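Local structure of transcobalamin-1 (Homo sapiens, 4KKI) at residues N124-Q127 / A128-N132; P140-N143 / Y144-S148. The protein binds vitamin B12 (cobalamin) with femtomolar affinity and shields it from stomach acid. All coordinates share one frame; numbering follows the deposited sequence.

Interaction 1: N124-Q127 / A128-N132; sequences NKFQ and AEIEN
Phe126 and Ile130 meet one turn apart along helix 118-135, a local i to i+4 contact within the alpha6-alpha6 helical barrel of the N-terminal alpha domain. The alpha-helical pattern is borne out by four successive backbone bonds, from Ala128 N to Asn124 O (2.9 Å) through Glu131 N to Gln127 O (2.9 Å), the latter with an N-H...O angle of 158°. Phe126 holds CG anti to its own N (chi1 171°), which leaves the ring beside Ile130: CG1 of the isoleucine stands 4.2 Å above one ring face, displaced toward the rim, and Phe126 CZ lies 4.1 Å from Ile130 CD1. The same phenyl ring packs on Leu147, Asp150 and Val151, so it joins helix 118-135 to helix 144-156, while Ile130 touches Glu165 and His169 of helix 163-169. Lys125 sends NZ to the carbonyl oxygens of Leu87 and Val90, and Glu129 turns its carboxylate to Ser92 and Thr142. On the more exposed side, the bent chain of Gln127 crosses Glu131 at about a right angle, amide and carboxylate planes 72° apart; the closest approach of these side chains is Gln127 CG to Glu131 OE2, 3.5 Å.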
loop_
_atom_site.group_PDB
_atom_site.type_symbol
_atom_site.label_atom_id
_atom_site.label_comp_id
_atom_site.label_asym_id
_atom_site.label_seq_id
_atom_site.Cartn_x
_atom_site.Cartn_y
_atom_site.Cartn_z
ATOM N N ASN A 124 -14.251 -9.600 12.839
ATOM C CA ASN A 124 -14.192 -8.902 14.115
ATOM C C ASN A 124 -13.294 -7.669 14.046
ATOM O O ASN A 124 -13.660 -6.597 14.527
ATOM C CB ASN A 124 -13.725 -9.843 15.230
ATOM C CG ASN A 124 -14.663 -11.018 15.429
ATOM O OD1 ASN A 124 -15.854 -10.935 15.129
ATOM N ND2 ASN A 124 -14.128 -12.123 15.938
ATOM N N LYS A 125 -12.119 -7.826 13.443
ATOM C CA LYS A 125 -11.185 -6.712 13.308
ATOM C C LYS A 125 -11.773 -5.609 12.435
ATOM O O LYS A 125 -11.592 -4.425 12.715
ATOM C CB LYS A 125 -9.843 -7.187 12.746
ATOM C CG LYS A 125 -9.041 -8.045 13.713
ATOM C CD LYS A 125 -7.681 -8.407 13.139
ATOM C CE LYS A 125 -6.909 -9.317 14.083
ATOM N NZ LYS A 125 -6.649 -8.660 15.392
ATOM N N PHE A 126 -12.484 -6.005 11.384
ATOM C CA PHE A 126 -13.138 -5.043 10.507
ATOM C C PHE A 126 -14.248 -4.304 11.248
ATOM O O PHE A 126 -14.436 -3.103 11.062
ATOM C CB PHE A 126 -13.689 -5.735 9.259
ATOM C CG PHE A 126 -14.551 -4.849 8.405
ATOM C CD1 PHE A 126 -13.996 -3.809 7.678
ATOM C CD2 PHE A 126 -15.917 -5.060 8.324
ATOM C CE1 PHE A 126 -14.788 -2.994 6.890
ATOM C CE2 PHE A 126 -16.714 -4.249 7.539
ATOM C CZ PHE A 126 -16.149 -3.214 6.822
ATOM N N GLN A 127 -14.974 -5.026 12.095
ATOM C CA GLN A 127 -16.038 -4.423 12.886
ATOM C C GLN A 127 -15.464 -3.489 13.949
ATOM O O GLN A 127 -16.099 -2.508 14.334
ATOM C CB GLN A 127 -16.912 -5.500 13.532
ATOM C CG GLN A 127 -18.212 -4.971 14.119
ATOM C CD GLN A 127 -19.127 -4.367 13.068
ATOM O OE1 GLN A 127 -19.107 -4.768 11.902
ATOM N NE2 GLN A 127 -19.933 -3.393 13.476
ATOM N N ALA A 128 -14.259 -3.796 14.420
ATOM C CA ALA A 128 -13.584 -2.941 15.387
ATOM C C ALA A 128 -13.206 -1.610 14.742
ATOM O O ALA A 128 -13.257 -0.562 15.386
ATOM C CB ALA A 128 -12.355 -3.633 15.955
ATOM N N GLU A 129 -12.830 -1.662 13.466
ATOM C CA GLU A 129 -12.545 -0.456 12.699
ATOM C C GLU A 129 -13.792 0.416 12.631
ATOM O O GLU A 129 -13.727 1.630 12.827
ATOM C CB GLU A 129 -12.092 -0.814 11.280
ATOM C CG GLU A 129 -10.813 -1.634 11.202
ATOM C CD GLU A 129 -9.560 -0.776 11.204
ATOM O OE1 GLU A 129 -9.681 0.461 11.337
ATOM O OE2 GLU A 129 -8.453 -1.340 11.068
ATOM N N ILE A 130 -14.927 -0.221 12.358
ATOM C CA ILE A 130 -16.208 0.471 12.257
ATOM C C ILE A 130 -16.600 1.111 13.584
ATOM O O ILE A 130 -17.005 2.274 13.632
ATOM C CB ILE A 130 -17.331 -0.491 11.817
ATOM C CG1 ILE A 130 -16.999 -1.123 10.464
ATOM C CG2 ILE A 130 -18.665 0.236 11.752
ATOM C CD1 ILE A 130 -16.896 -0.124 9.332
ATOM N N GLU A 131 -16.471 0.348 14.664
ATOM C CA GLU A 131 -16.855 0.827 15.987
ATOM C C GLU A 131 -15.917 1.924 16.477
ATOM O O GLU A 131 -16.280 2.724 17.338
ATOM C CB GLU A 131 -16.910 -0.332 16.984
ATOM C CG GLU A 131 -18.009 -1.341 16.675
ATOM C CD GLU A 131 -17.897 -2.608 17.500
ATOM O OE1 GLU A 131 -16.986 -2.690 18.349
ATOM O OE2 GLU A 131 -18.721 -3.524 17.294
ATOM N N ASN A 132 -14.712 1.965 15.922
ATOM C CA ASN A 132 -13.784 3.035 16.256
ATOM C C ASN A 132 -14.173 4.336 15.563
ATOM O O ASN A 132 -13.976 5.420 16.108
ATOM C CB ASN A 132 -12.347 2.650 15.906
ATOM C CG ASN A 132 -11.340 3.655 16.422
ATOM O OD1 ASN A 132 -10.912 3.586 17.573
ATOM N ND2 ASN A 132 -10.961 4.602 15.574
#

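Interaction 2: P140-N143 / Y144-S148; sequences PLTN and YYQLS
With chi1 at 52°, Asn143 places CG between its own backbone N and carbonyl carbon, and chi2 of 71° turns OD1 toward the first turn of helix 144-156. The extended Gln146 chain, its CG anti to the carbonyl carbon, crosses Thr142 and Asn143 at about a right angle. Asn143 is thereby the N-cap: OD1 accepts from Gln146 N at 2.8 Å, with an N-H...O angle of 158°, and Asn143 O receives Leu147 N at 3.0 Å. The Asn143 and Gln146 amides stand nearly perpendicular, and each gives its NH2 to cyanocobalamin, ND2 to O51 and NE2 to O58. Gln146 OE1, held by Ser91 OG and Gly93 N, also lies 3.3 Å from the methyl CG2 of Thr142. The next residue after the cap, Tyr144, accepts through O from both Ser148 N (2.8 Å) and Ser148 OG (2.7 Å), one turn later, from opposite faces of its plane. Pro140 CG meets the edge of the Tyr144 ring, 4.3 Å from CD1. Were Asn143 an alanine, Gln146 N would probably lose its capping acceptor and cyanocobalamin O51 this donor. The two ends of the Asn143 amide thus divide the work, oxygen capping the helix N-terminus and nitrogen donating to the vitamin.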
loop_
_atom_site.group_PDB
_atom_site.type_symbol
_atom_site.label_atom_id
_atom_site.label_comp_id
_atom_site.label_asym_id
_atom_site.label_seq_id
_atom_site.Cartn_x
_atom_site.Cartn_y
_atom_site.Cartn_z
ATOM N N PRO A 140 -10.992 5.498 11.632
ATOM C CA PRO A 140 -10.829 4.070 11.921
ATOM C C PRO A 140 -9.606 3.820 12.795
ATOM O O PRO A 140 -8.872 4.758 13.107
ATOM C CB PRO A 140 -10.630 3.457 10.535
ATOM C CG PRO A 140 -10.046 4.558 9.724
ATOM C CD PRO A 140 -10.682 5.817 10.229
ATOM N N LEU A 141 -9.405 2.568 13.195
ATOM C CA LEU A 141 -8.231 2.195 13.972
ATOM C C LEU A 141 -6.977 2.396 13.137
ATOM O O LEU A 141 -5.941 2.825 13.645
ATOM C CB LEU A 141 -8.334 0.739 14.433
ATOM C CG LEU A 141 -9.305 0.464 15.582
ATOM C CD1 LEU A 141 -9.448 -1.031 15.829
ATOM C CD2 LEU A 141 -8.837 1.175 16.843
ATOM N N THR A 142 -7.083 2.091 11.847
ATOM C CA THR A 142 -5.973 2.267 10.921
ATOM C C THR A 142 -6.289 3.325 9.862
ATOM O O THR A 142 -6.050 4.512 10.071
ATOM C CB THR A 142 -5.596 0.943 10.234
ATOM O OG1 THR A 142 -6.718 0.447 9.492
ATOM C CG2 THR A 142 -5.182 -0.093 11.270
ATOM N N ASN A 143 -6.829 2.888 8.729
ATOM C CA ASN A 143 -7.095 3.790 7.615
ATOM C C ASN A 143 -8.043 3.150 6.603
ATOM O O ASN A 143 -8.439 1.996 6.764
ATOM C CB ASN A 143 -5.783 4.174 6.934
ATOM C CG ASN A 143 -4.950 2.966 6.568
ATOM O OD1 ASN A 143 -5.294 2.220 5.655
ATOM N ND2 ASN A 143 -3.852 2.761 7.284
ATOM N N TYR A 144 -8.402 3.893 5.560
ATOM C CA TYR A 144 -9.340 3.384 4.563
ATOM C C TYR A 144 -8.690 2.431 3.564
ATOM O O TYR A 144 -9.373 1.632 2.926
ATOM C CB TYR A 144 -10.043 4.525 3.826
ATOM C CG TYR A 144 -11.392 4.887 4.400
ATOM C CD1 TYR A 144 -11.666 4.717 5.753
ATOM C CD2 TYR A 144 -12.398 5.385 3.585
ATOM C CE1 TYR A 144 -12.904 5.049 6.278
ATOM C CE2 TYR A 144 -13.636 5.714 4.097
ATOM C CZ TYR A 144 -13.886 5.544 5.443
ATOM O OH TYR A 144 -15.123 5.872 5.950
ATOM N N TYR A 145 -7.373 2.524 3.423
ATOM C CA TYR A 145 -6.634 1.582 2.600
ATOM C C TYR A 145 -6.795 0.173 3.171
ATOM O O TYR A 145 -7.090 -0.775 2.440
ATOM C CB TYR A 145 -5.161 1.982 2.538
ATOM C CG TYR A 145 -4.305 1.128 1.635
ATOM C CD1 TYR A 145 -4.179 1.424 0.282
ATOM C CD2 TYR A 145 -3.609 0.037 2.137
ATOM C CE1 TYR A 145 -3.390 0.649 -0.547
ATOM C CE2 TYR A 145 -2.817 -0.742 1.317
ATOM C CZ TYR A 145 -2.711 -0.434 -0.023
ATOM O OH TYR A 145 -1.922 -1.210 -0.838
ATOM N N GLN A 146 -6.623 0.045 4.484
ATOM C CA GLN A 146 -6.806 -1.238 5.155
ATOM C C GLN A 146 -8.278 -1.627 5.196
ATOM O O GLN A 146 -8.625 -2.798 5.041
ATOM C CB GLN A 146 -6.227 -1.205 6.572
ATOM C CG GLN A 146 -4.726 -0.978 6.613
ATOM C CD GLN A 146 -4.109 -1.352 7.945
ATOM O OE1 GLN A 146 -4.664 -2.153 8.698
ATOM N NE2 GLN A 146 -2.952 -0.775 8.243
ATOM N N LEU A 147 -9.141 -0.637 5.397
ATOM C CA LEU A 147 -10.579 -0.868 5.405
ATOM C C LEU A 147 -11.022 -1.449 4.068
ATOM O O LEU A 147 -11.906 -2.306 4.012
ATOM C CB LEU A 147 -11.330 0.434 5.679
ATOM C CG LEU A 147 -12.751 0.282 6.219
ATOM C CD1 LEU A 147 -12.717 -0.217 7.657
ATOM C CD2 LEU A 147 -13.508 1.591 6.121
ATOM N N SER A 148 -10.393 -0.981 2.994
ATOM C CA SER A 148 -10.681 -1.485 1.657
ATOM C C SER A 148 -10.126 -2.892 1.505
ATOM O O SER A 148 -10.765 -3.761 0.912
ATOM C CB SER A 148 -10.075 -0.567 0.594
ATOM O OG SER A 148 -10.569 0.752 0.715
#

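How the interactions relate
Interaction 1 lies on helix 118-135 and interaction 2 in the following loop and the start of helix 144-156, their centres 10 Å apart; they meet directly through Glu129. Its OE2 is 2.9 Å from Thr142 OG1, a probable hydrogen bond, and its OE1, 3.2 Å from Pro140 CB, also makes a weak hydrogen bond to Leu141 N. Asn132 ND2 bonds weakly to Thr139 O and packs 3.2 Å from Pro140 C. Interaction 2 lines the cobalamin pocket, where Thr142 O accepts from N52 of the ligand and the Asn143 side chain comes within about 3 Å of it. The Glu129 side chain stays about 8 Å from cyanocobalamin, a second-shell residue consistent with positioning Thr142.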